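Long-range contact in cleavage stimulation factor 77 (Encephalitozoon cuniculi, PDB 2UY1), which probably binds mRNA as a helical-repeat protein of the Suppressor of forked family, which takes part in 3'-end processing of pre-mRNA: residues B[281-293]-B[443-455]. Residues are numbered along the deposited sequence; the frame is centred on the assembly and turned at random.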
# COMPACT_ATOMS: atom_id res chain seq x y z
N PHE B 281 20.35 5.81 20.58
CA PHE B 281 19.50 6.99 20.40
C PHE B 281 19.71 7.69 19.05
O PHE B 281 19.44 8.89 18.94
CB PHE B 281 19.74 8.00 21.52
CG PHE B 281 19.23 7.57 22.86
CD1 PHE B 281 20.10 7.01 23.80
CD2 PHE B 281 17.90 7.73 23.20
CE1 PHE B 281 19.64 6.61 25.06
CE2 PHE B 281 17.42 7.33 24.46
CZ PHE B 281 18.30 6.77 25.40
N SER B 282 20.18 6.95 18.04
CA SER B 282 20.40 7.47 16.68
C SER B 282 19.20 8.24 16.12
O SER B 282 19.36 9.25 15.47
CB SER B 282 20.76 6.32 15.72
OG SER B 282 19.71 5.34 15.72
N LYS B 283 18.00 7.77 16.44
CA LYS B 283 16.79 8.29 15.85
C LYS B 283 16.44 9.70 16.39
O LYS B 283 16.05 10.59 15.65
CB LYS B 283 15.66 7.27 16.07
CG LYS B 283 15.91 5.98 15.24
CD LYS B 283 14.74 4.98 15.20
CE LYS B 283 13.38 5.68 14.99
NZ LYS B 283 12.51 4.92 14.07
N GLU B 284 16.59 9.85 17.70
CA GLU B 284 16.53 11.13 18.41
C GLU B 284 17.48 12.13 17.78
O GLU B 284 17.09 13.23 17.41
CB GLU B 284 17.00 10.84 19.81
CG GLU B 284 16.65 9.44 20.23
CD GLU B 284 15.23 9.38 20.63
OE1 GLU B 284 14.72 10.47 20.99
OE2 GLU B 284 14.63 8.28 20.59
N LEU B 285 18.73 11.70 17.63
CA LEU B 285 19.78 12.57 17.15
C LEU B 285 19.55 13.04 15.71
O LEU B 285 19.78 14.22 15.41
CB LEU B 285 21.19 11.95 17.39
CG LEU B 285 21.54 11.67 18.91
CD1 LEU B 285 22.76 10.73 19.05
CD2 LEU B 285 21.73 12.95 19.75
N ASP B 286 19.09 12.13 14.84
CA ASP B 286 18.73 12.51 13.48
C ASP B 286 17.49 13.37 13.51
O ASP B 286 17.46 14.35 12.82
CB ASP B 286 18.49 11.30 12.59
CG ASP B 286 19.79 10.60 12.14
OD1 ASP B 286 20.88 11.23 12.10
OD2 ASP B 286 19.69 9.39 11.78
N LEU B 287 16.47 13.03 14.33
CA LEU B 287 15.29 13.91 14.40
C LEU B 287 15.57 15.28 15.01
O LEU B 287 14.88 16.26 14.69
CB LEU B 287 14.08 13.25 15.04
CG LEU B 287 12.69 13.66 14.48
CD1 LEU B 287 12.49 13.59 12.94
CD2 LEU B 287 11.66 12.82 15.15
N LEU B 288 16.60 15.38 15.86
CA LEU B 288 17.00 16.68 16.40
C LEU B 288 17.66 17.54 15.33
O LEU B 288 17.36 18.72 15.22
CB LEU B 288 18.01 16.51 17.57
CG LEU B 288 17.41 16.05 18.88
CD1 LEU B 288 18.56 15.63 19.78
CD2 LEU B 288 16.56 17.17 19.42
N ARG B 289 18.54 16.92 14.55
CA ARG B 289 19.24 17.61 13.48
C ARG B 289 18.32 18.18 12.44
O ARG B 289 18.42 19.35 12.06
CB ARG B 289 20.19 16.65 12.80
CG ARG B 289 21.41 16.35 13.61
CD ARG B 289 22.23 15.26 12.95
NE ARG B 289 22.54 14.17 13.87
CZ ARG B 289 23.76 13.74 14.18
NH1 ARG B 289 24.83 14.32 13.65
NH2 ARG B 289 23.92 12.72 15.02
N ILE B 290 17.40 17.34 11.97
CA ILE B 290 16.40 17.74 11.03
C ILE B 290 15.59 18.94 11.60
O ILE B 290 15.41 19.95 10.93
CB ILE B 290 15.51 16.49 10.66
CG1 ILE B 290 16.20 15.68 9.57
CG2 ILE B 290 14.05 16.95 10.26
CD1 ILE B 290 15.66 14.22 9.46
N ASN B 291 15.14 18.83 12.85
CA ASN B 291 14.32 19.86 13.46
C ASN B 291 15.04 21.16 13.79
O ASN B 291 14.46 22.26 13.71
CB ASN B 291 13.46 19.29 14.60
CG ASN B 291 12.13 18.63 14.03
OD1 ASN B 291 11.26 19.32 13.53
ND2 ASN B 291 12.05 17.33 14.08
N HIS B 292 16.35 21.02 13.99
CA HIS B 292 17.27 22.10 14.27
C HIS B 292 17.51 22.79 12.97
O HIS B 292 17.36 24.00 12.91
CB HIS B 292 18.57 21.55 14.89
CG HIS B 292 19.57 22.60 15.28
ND1 HIS B 292 20.86 22.48 15.67
CD2 HIS B 292 19.26 23.95 15.36
CE1 HIS B 292 21.31 23.75 15.97
NE2 HIS B 292 20.33 24.62 15.77
N LEU B 293 17.78 22.03 11.90
CA LEU B 293 17.87 22.63 10.55
C LEU B 293 16.64 23.42 10.17
O LEU B 293 16.77 24.51 9.58
CB LEU B 293 18.17 21.58 9.43
CG LEU B 293 19.60 21.01 9.40
CD1 LEU B 293 19.62 19.73 8.56
CD2 LEU B 293 20.60 21.99 8.86
N LEU B 443 2.79 17.21 15.63
CA LEU B 443 3.51 15.97 15.65
C LEU B 443 3.90 15.43 14.28
O LEU B 443 5.01 14.95 14.10
CB LEU B 443 2.71 14.86 16.36
CG LEU B 443 3.34 13.48 16.49
CD1 LEU B 443 4.66 13.56 17.31
CD2 LEU B 443 2.33 12.55 17.25
N ASP B 444 2.96 15.43 13.34
CA ASP B 444 3.29 14.84 12.04
C ASP B 444 4.36 15.64 11.35
O ASP B 444 5.13 15.13 10.56
CB ASP B 444 2.06 14.79 11.14
CG ASP B 444 1.05 13.80 11.62
OD1 ASP B 444 1.36 12.87 12.43
OD2 ASP B 444 -0.08 13.98 11.20
N SER B 445 4.38 16.94 11.63
CA SER B 445 5.31 17.87 11.00
C SER B 445 6.72 17.70 11.57
O SER B 445 7.69 17.86 10.83
CB SER B 445 4.85 19.29 11.25
OG SER B 445 3.70 19.62 10.47
N PHE B 446 6.84 17.47 12.88
CA PHE B 446 8.16 17.28 13.51
C PHE B 446 8.71 15.93 13.04
O PHE B 446 9.93 15.79 12.86
CB PHE B 446 8.13 17.23 15.04
CG PHE B 446 7.74 18.53 15.72
CD1 PHE B 446 8.35 19.73 15.39
CD2 PHE B 446 6.81 18.53 16.74
CE1 PHE B 446 7.99 20.94 16.02
CE2 PHE B 446 6.48 19.74 17.42
CZ PHE B 446 7.07 20.94 17.03
N ASN B 447 7.81 14.94 12.86
CA ASN B 447 8.21 13.58 12.36
C ASN B 447 8.61 13.67 10.87
O ASN B 447 8.08 14.51 10.19
CB ASN B 447 7.09 12.53 12.62
CG ASN B 447 6.91 12.21 14.09
OD1 ASN B 447 7.85 12.36 14.87
ND2 ASN B 447 5.69 11.80 14.49
N PHE B 448 9.57 12.89 10.37
CA PHE B 448 10.02 13.00 8.96
C PHE B 448 10.02 11.60 8.36
O PHE B 448 10.77 10.72 8.80
CB PHE B 448 11.42 13.66 8.80
CG PHE B 448 11.94 13.70 7.35
CD1 PHE B 448 11.30 14.49 6.35
CD2 PHE B 448 13.03 12.93 6.96
CE1 PHE B 448 11.79 14.54 5.02
CE2 PHE B 448 13.50 12.96 5.65
CZ PHE B 448 12.89 13.77 4.67
N LEU B 449 9.17 11.39 7.37
CA LEU B 449 9.02 10.05 6.83
C LEU B 449 8.72 9.05 7.97
O LEU B 449 7.78 9.26 8.72
CB LEU B 449 10.25 9.69 6.03
CG LEU B 449 10.50 10.69 4.87
CD1 LEU B 449 11.63 10.23 4.05
CD2 LEU B 449 9.25 10.80 4.00
N ASP B 450 9.51 7.98 8.09
CA ASP B 450 9.32 6.95 9.10
C ASP B 450 10.15 7.19 10.38
O ASP B 450 10.06 6.43 11.38
CB ASP B 450 9.67 5.59 8.49
CG ASP B 450 11.10 5.48 8.14
OD1 ASP B 450 11.52 6.22 7.20
OD2 ASP B 450 11.80 4.68 8.82
N LEU B 451 10.95 8.25 10.33
CA LEU B 451 11.65 8.76 11.49
C LEU B 451 10.63 9.50 12.37
O LEU B 451 10.17 10.58 12.01
CB LEU B 451 12.71 9.74 11.04
CG LEU B 451 13.79 10.18 12.02
CD1 LEU B 451 14.53 8.96 12.60
CD2 LEU B 451 14.74 11.06 11.24
N LYS B 452 10.25 8.89 13.49
CA LYS B 452 9.16 9.35 14.35
C LYS B 452 9.63 9.50 15.79
O LYS B 452 10.57 8.84 16.17
CB LYS B 452 7.98 8.39 14.27
CG LYS B 452 7.26 8.49 12.92
CD LYS B 452 6.15 7.55 12.75
CE LYS B 452 5.48 7.80 11.36
NZ LYS B 452 4.20 7.08 11.19
N ILE B 453 8.98 10.37 16.56
CA ILE B 453 9.17 10.52 18.03
C ILE B 453 8.66 9.21 18.71
O ILE B 453 7.57 8.78 18.41
CB ILE B 453 8.41 11.81 18.51
CG1 ILE B 453 9.06 13.10 17.99
CG2 ILE B 453 8.27 11.91 20.03
CD1 ILE B 453 8.16 14.41 18.12
N ARG B 454 9.45 8.61 19.62
CA ARG B 454 9.32 7.18 20.01
C ARG B 454 9.27 6.75 21.50
O ARG B 454 10.04 5.85 21.85
CB ARG B 454 10.51 6.37 19.41
CG ARG B 454 10.36 5.91 17.94
CD ARG B 454 9.31 4.83 17.77
NE ARG B 454 8.57 4.92 16.51
CZ ARG B 454 8.80 4.17 15.43
NH1 ARG B 454 9.76 3.24 15.46
NH2 ARG B 454 8.06 4.32 14.33
N ASP B 455 8.43 7.31 22.37
CA ASP B 455 8.30 6.67 23.71
C ASP B 455 7.00 6.82 24.53
O ASP B 455 6.77 6.06 25.49
CB ASP B 455 9.52 6.94 24.59
CG ASP B 455 10.64 5.96 24.33
OD1 ASP B 455 10.35 4.81 23.89
OD2 ASP B 455 11.81 6.32 24.57
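The side-chain amide of N291 meets the F446 ring at its edge, OD1 lying near the ring plane 3.5 Å from CD1, with the two planes 74° apart. The F448 ring carries L449 CG over the centre of one face, while I290 CD1 approaches it obliquely, 3.9 Å from CD2. Over one face of the R454 guanidinium stands the K283 ammonium, NZ to NH1 3.5 Å, two like charges brought close together.

The one hydrogen bond between the segments runs from N291 ND2 to F446 O (2.9 Å) and is nearly straight, at 172°, with the acceptor in the amide plane. ND2 also donates to L287 O one helical turn back, so two carbonyls fix the rotation of the amide. Next to this bond the buried L287 packs against the chain that leaves the helix: CD1 lies 3.4 Å from F446 O and also packs on L451 CG, whereas CD2 rests against I453 CG1 and near N447 OD1. L451, its CG anti to the backbone N (chi1 -166°), sends CD2 tip to tip against I290 CD1 (3.7 Å) and lays CD1 by the backbone of K283. F448 and L451 close a type II' turn with backbone bonds in both directions, and N447 OD1 accepts from I453 N (2.8 Å) across the flanking chain.

The contact thus seats the last modelled residues, which leave helix 434-446, along one side of helix 282-300, within the all-helical repeat array. Helix 247-255 packs against N291 and F446 through L250, and H320 of helix 319-333 touches I290 and L451 and hydrogen-bonds D450.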